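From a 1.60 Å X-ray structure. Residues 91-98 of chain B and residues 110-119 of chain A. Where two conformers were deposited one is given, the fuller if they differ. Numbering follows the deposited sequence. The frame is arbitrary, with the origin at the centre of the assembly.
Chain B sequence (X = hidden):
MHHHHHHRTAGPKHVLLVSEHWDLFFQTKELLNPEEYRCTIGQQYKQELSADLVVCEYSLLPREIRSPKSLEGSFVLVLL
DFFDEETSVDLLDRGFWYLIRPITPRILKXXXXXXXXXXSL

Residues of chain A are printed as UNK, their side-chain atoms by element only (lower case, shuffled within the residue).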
# COMPACT_ATOMS: atom_id res chain seq x y z
N LEU B 91 -6.01 -6.68 -8.96
CA LEU B 91 -5.84 -6.97 -7.54
C LEU B 91 -6.41 -5.85 -6.70
O LEU B 91 -7.12 -6.09 -5.73
CB LEU B 91 -4.34 -7.10 -7.19
CG LEU B 91 -3.73 -8.47 -7.55
CD1 LEU B 91 -2.21 -8.43 -7.27
CD2 LEU B 91 -4.43 -9.62 -6.79
N LEU B 92 -6.09 -4.61 -7.06
CA LEU B 92 -6.59 -3.47 -6.28
C LEU B 92 -8.13 -3.42 -6.32
O LEU B 92 -8.77 -3.17 -5.30
CB LEU B 92 -6.03 -2.14 -6.80
CG LEU B 92 -4.50 -2.02 -6.64
CD1 LEU B 92 -3.92 -0.92 -7.55
CD2 LEU B 92 -4.09 -1.85 -5.18
N ASP B 93 -8.70 -3.63 -7.49
CA ASP B 93 -10.16 -3.61 -7.64
C ASP B 93 -10.82 -4.72 -6.83
O ASP B 93 -11.94 -4.55 -6.36
CB ASP B 93 -10.56 -3.72 -9.10
CG ASP B 93 -10.31 -2.42 -9.87
OD1 ASP B 93 -10.01 -1.38 -9.22
OD2 ASP B 93 -10.42 -2.45 -11.11
N ARG B 94 -10.11 -5.82 -6.63
CA ARG B 94 -10.61 -6.94 -5.86
C ARG B 94 -10.34 -6.78 -4.36
O ARG B 94 -10.67 -7.66 -3.59
CB ARG B 94 -9.97 -8.23 -6.36
CG ARG B 94 -10.50 -8.68 -7.74
CD ARG B 94 -9.64 -9.77 -8.34
NE ARG B 94 -9.48 -10.88 -7.41
CZ ARG B 94 -8.53 -11.79 -7.49
NH1 ARG B 94 -7.63 -11.73 -8.46
NH2 ARG B 94 -8.46 -12.76 -6.60
N GLY B 95 -9.70 -5.68 -3.96
CA GLY B 95 -9.53 -5.37 -2.54
C GLY B 95 -8.17 -5.76 -1.99
O GLY B 95 -7.93 -5.71 -0.77
N PHE B 96 -7.24 -6.10 -2.87
CA PHE B 96 -5.91 -6.53 -2.42
C PHE B 96 -4.78 -5.51 -2.65
O PHE B 96 -4.52 -5.15 -3.78
CB PHE B 96 -5.48 -7.80 -3.16
CG PHE B 96 -6.40 -8.96 -2.94
CD1 PHE B 96 -6.30 -9.73 -1.80
CD2 PHE B 96 -7.36 -9.28 -3.89
CE1 PHE B 96 -7.16 -10.81 -1.59
CE2 PHE B 96 -8.23 -10.38 -3.69
CZ PHE B 96 -8.13 -11.13 -2.54
N TRP B 97 -4.09 -5.10 -1.59
CA TRP B 97 -2.79 -4.44 -1.79
C TRP B 97 -1.70 -5.45 -2.13
O TRP B 97 -1.86 -6.66 -1.89
CB TRP B 97 -2.34 -3.72 -0.52
CG TRP B 97 -3.21 -2.61 -0.20
CD1 TRP B 97 -4.12 -2.58 0.80
CD2 TRP B 97 -3.31 -1.35 -0.90
NE1 TRP B 97 -4.79 -1.37 0.78
CE2 TRP B 97 -4.30 -0.59 -0.24
CE3 TRP B 97 -2.67 -0.80 -2.00
CZ2 TRP B 97 -4.67 0.71 -0.65
CZ3 TRP B 97 -2.98 0.51 -2.39
CH2 TRP B 97 -4.00 1.23 -1.74
N TYR B 98 -0.58 -4.97 -2.67
CA TYR B 98 0.52 -5.89 -3.02
C TYR B 98 1.92 -5.28 -2.85
O TYR B 98 2.10 -4.04 -2.79
CB TYR B 98 0.36 -6.35 -4.49
CG TYR B 98 0.25 -5.20 -5.47
CD1 TYR B 98 1.38 -4.55 -5.92
CD2 TYR B 98 -0.99 -4.77 -5.94
CE1 TYR B 98 1.30 -3.49 -6.79
CE2 TYR B 98 -1.10 -3.72 -6.83
CZ TYR B 98 0.06 -3.07 -7.24
OH TYR B 98 0.03 -2.02 -8.12
N UNK A 110 -7.32 3.02 -9.03
CA UNK A 110 -7.73 1.86 -8.25
C UNK A 110 -7.18 1.91 -6.84
O UNK A 110 -7.84 1.48 -5.89
c UNK A 110 -7.33 0.55 -8.96
o UNK A 110 -8.09 0.38 -10.16
N UNK A 111 -5.95 2.42 -6.71
CA UNK A 111 -5.33 2.48 -5.41
C UNK A 111 -6.01 3.51 -4.52
O UNK A 111 -6.19 3.26 -3.33
c UNK A 111 -3.84 2.84 -5.56
N UNK A 112 -6.29 4.69 -5.06
CA UNK A 112 -7.00 5.72 -4.31
C UNK A 112 -8.35 5.18 -3.87
O UNK A 112 -8.76 5.34 -2.71
c UNK A 112 -7.19 6.96 -5.23
c UNK A 112 -5.95 8.77 -6.57
c UNK A 112 -8.30 7.88 -4.70
c UNK A 112 -5.87 7.70 -5.40
N UNK A 113 -9.03 4.49 -4.76
CA UNK A 113 -10.35 3.93 -4.44
C UNK A 113 -10.28 2.87 -3.34
O UNK A 113 -11.12 2.81 -2.44
o UNK A 113 -11.18 4.40 -6.67
c UNK A 113 -11.02 3.37 -5.71
N UNK A 114 -9.27 2.01 -3.41
CA UNK A 114 -9.11 0.96 -2.39
C UNK A 114 -8.74 1.60 -1.05
O UNK A 114 -9.30 1.24 -0.02
c UNK A 114 -8.03 -0.05 -2.79
c UNK A 114 -7.72 -1.13 -1.74
c UNK A 114 -8.96 -1.94 -1.36
c UNK A 114 -6.65 -2.07 -2.28
N UNK A 115 -7.79 2.54 -1.07
CA UNK A 115 -7.32 3.12 0.18
C UNK A 115 -8.46 3.79 0.92
O UNK A 115 -8.64 3.60 2.14
c UNK A 115 -4.08 4.18 1.17
c UNK A 115 -6.21 4.14 -0.14
c UNK A 115 -5.41 4.54 1.07
c UNK A 115 -3.92 5.23 3.33
c UNK A 115 -5.98 5.26 2.11
c UNK A 115 -5.23 5.60 3.24
c UNK A 115 -3.32 4.54 2.30
N UNK A 116 -9.23 4.60 0.20
CA UNK A 116 -10.33 5.33 0.83
C UNK A 116 -11.49 4.43 1.23
O UNK A 116 -12.25 4.79 2.12
c UNK A 116 -9.73 8.28 1.26
c UNK A 116 -10.20 8.66 -1.18
c UNK A 116 -10.80 6.48 -0.08
c UNK A 116 -9.82 7.65 -0.12
N UNK A 117 -11.63 3.26 0.61
CA UNK A 117 -12.72 2.36 0.99
C UNK A 117 -12.36 1.61 2.28
O UNK A 117 -13.22 1.33 3.11
c UNK A 117 -13.07 1.38 -0.14
o UNK A 117 -12.06 0.41 -0.33
N UNK A 118 -11.07 1.32 2.45
CA UNK A 118 -10.58 0.60 3.62
C UNK A 118 -10.42 1.48 4.87
O UNK A 118 -10.56 0.99 5.99
o UNK A 118 -6.83 -1.05 2.64
n UNK A 118 -7.63 -2.97 1.74
c UNK A 118 -9.20 -1.23 2.41
c UNK A 118 -7.78 -1.75 2.26
c UNK A 118 -9.21 0.00 3.30
N UNK A 119 -10.13 2.77 4.69
CA UNK A 119 -9.72 3.62 5.83
C UNK A 119 -10.76 4.66 6.24
O UNK A 119 -11.36 5.32 5.39
n UNK A 119 -5.64 2.06 4.57
c UNK A 119 -6.68 2.88 4.19
c UNK A 119 -5.56 2.05 5.89
c UNK A 119 -8.39 4.30 5.53
c UNK A 119 -7.24 3.36 5.33
n UNK A 119 -6.51 2.83 6.37
O HOH W 1 -9.98 -0.28 -6.32
O HOH W 2 -5.73 -5.57 1.24

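Position 110 of chain A carries one carbon and then one oxygen. The CA-to-CB bond points toward chain B, with CB 3.7 Å from CB of B:Leu92, and the oxygen lies 2.8 Å from OD1 of B:Asp93. One carbon ending in a hydroxyl is serine. A:Ser110 OG donates to B:Asp93 OD1, whose carboxylate comes nearer although its own CA-to-CB bond points away.

Position 111 has a single side-chain carbon, CB, 4.0 Å from CZ3 of B:Trp97 and 4.3 Å from CD1 of B:Leu92; its backbone O lies 3.4 Å from CH2 of the same indole. One carbon alone is alanine, A:Ala111.

Position 112 shows four carbons, forked at the first, with one arm two carbons long: isoleucine. It points away, and A:Ile112 makes no contact with the chain B stretch.

Position 113 again has one carbon and one oxygen, the pattern of serine. CB of A:Ser113 is 6.0 Å from OD1 of B:Asp93, so there is no contact.

Position 114 has four carbons forked at the second. One terminal carbon sits over one face of B:Trp97 and is 3.9 Å from CD2 of B:Leu92; the other rests 3.7 Å from CA of B:Gly95. The fork identifies leucine. With chi1 t and chi2 p, A:Leu114 sets CD2 3.6 Å from the centroid of the five-membered ring of B:Trp97 and 17° off its normal, a CH-pi contact, while CD1 is the atom at B:Gly95.

Position 115 holds one carbon and a six-membered ring of carbons. Its backbone N lies 3.6 Å from CZ2 of B:Trp97 and its CB 3.8 Å from the same atom, with a ring carbon close behind. No oxygen is attached, so it is phenylalanine rather than tyrosine, A:Phe115.

Position 116 has four carbons forked at the second, hence leucine; A:Leu116 points away and touches nothing on the chain B stretch.

Position 117 is one carbon plus one oxygen, serine. A:Ser117 OG turns back into its own helix, donating to O of A:Leu114 at 2.9 Å.

Position 118 has three carbons, the third bearing one oxygen and one nitrogen. The oxygen lies 2.8 Å from NE1 of B:Trp97, near the indole plane. An amide at this length is glutamine. A:Gln118 OE1 accepts from that NE1 at an angle of 166°. NE2 of A:Gln118 donates to water 2 at 3.3 Å; that water donates to O of B:Gly95 at 3.0 Å.

Position 119 carries one carbon and a five-membered ring of three carbons and two nitrogens, histidine. NE2 of A:His119 is 5.2 Å from NE1 of B:Trp97, beyond contact.

The contact works as an apolar centre with polar ends, burying 459 Å² in total. A:Leu114 fits among B:Leu92, B:Gly95 and B:Trp97. The positive phi of B:Gly95 belongs to a Schellman motif, with B:Phe96 N bonded to B:Leu91 O at 2.9 Å and B:Gly95 N to B:Leu92 O at 3.0 Å. Water 1 lies 2.8 Å from O of A:Ser110 and 3.1 Å from OD1 of B:Asp93, bridging the two chains beside the direct hydroxyl bond.

Chain A 110-119: SAISLFLSQH
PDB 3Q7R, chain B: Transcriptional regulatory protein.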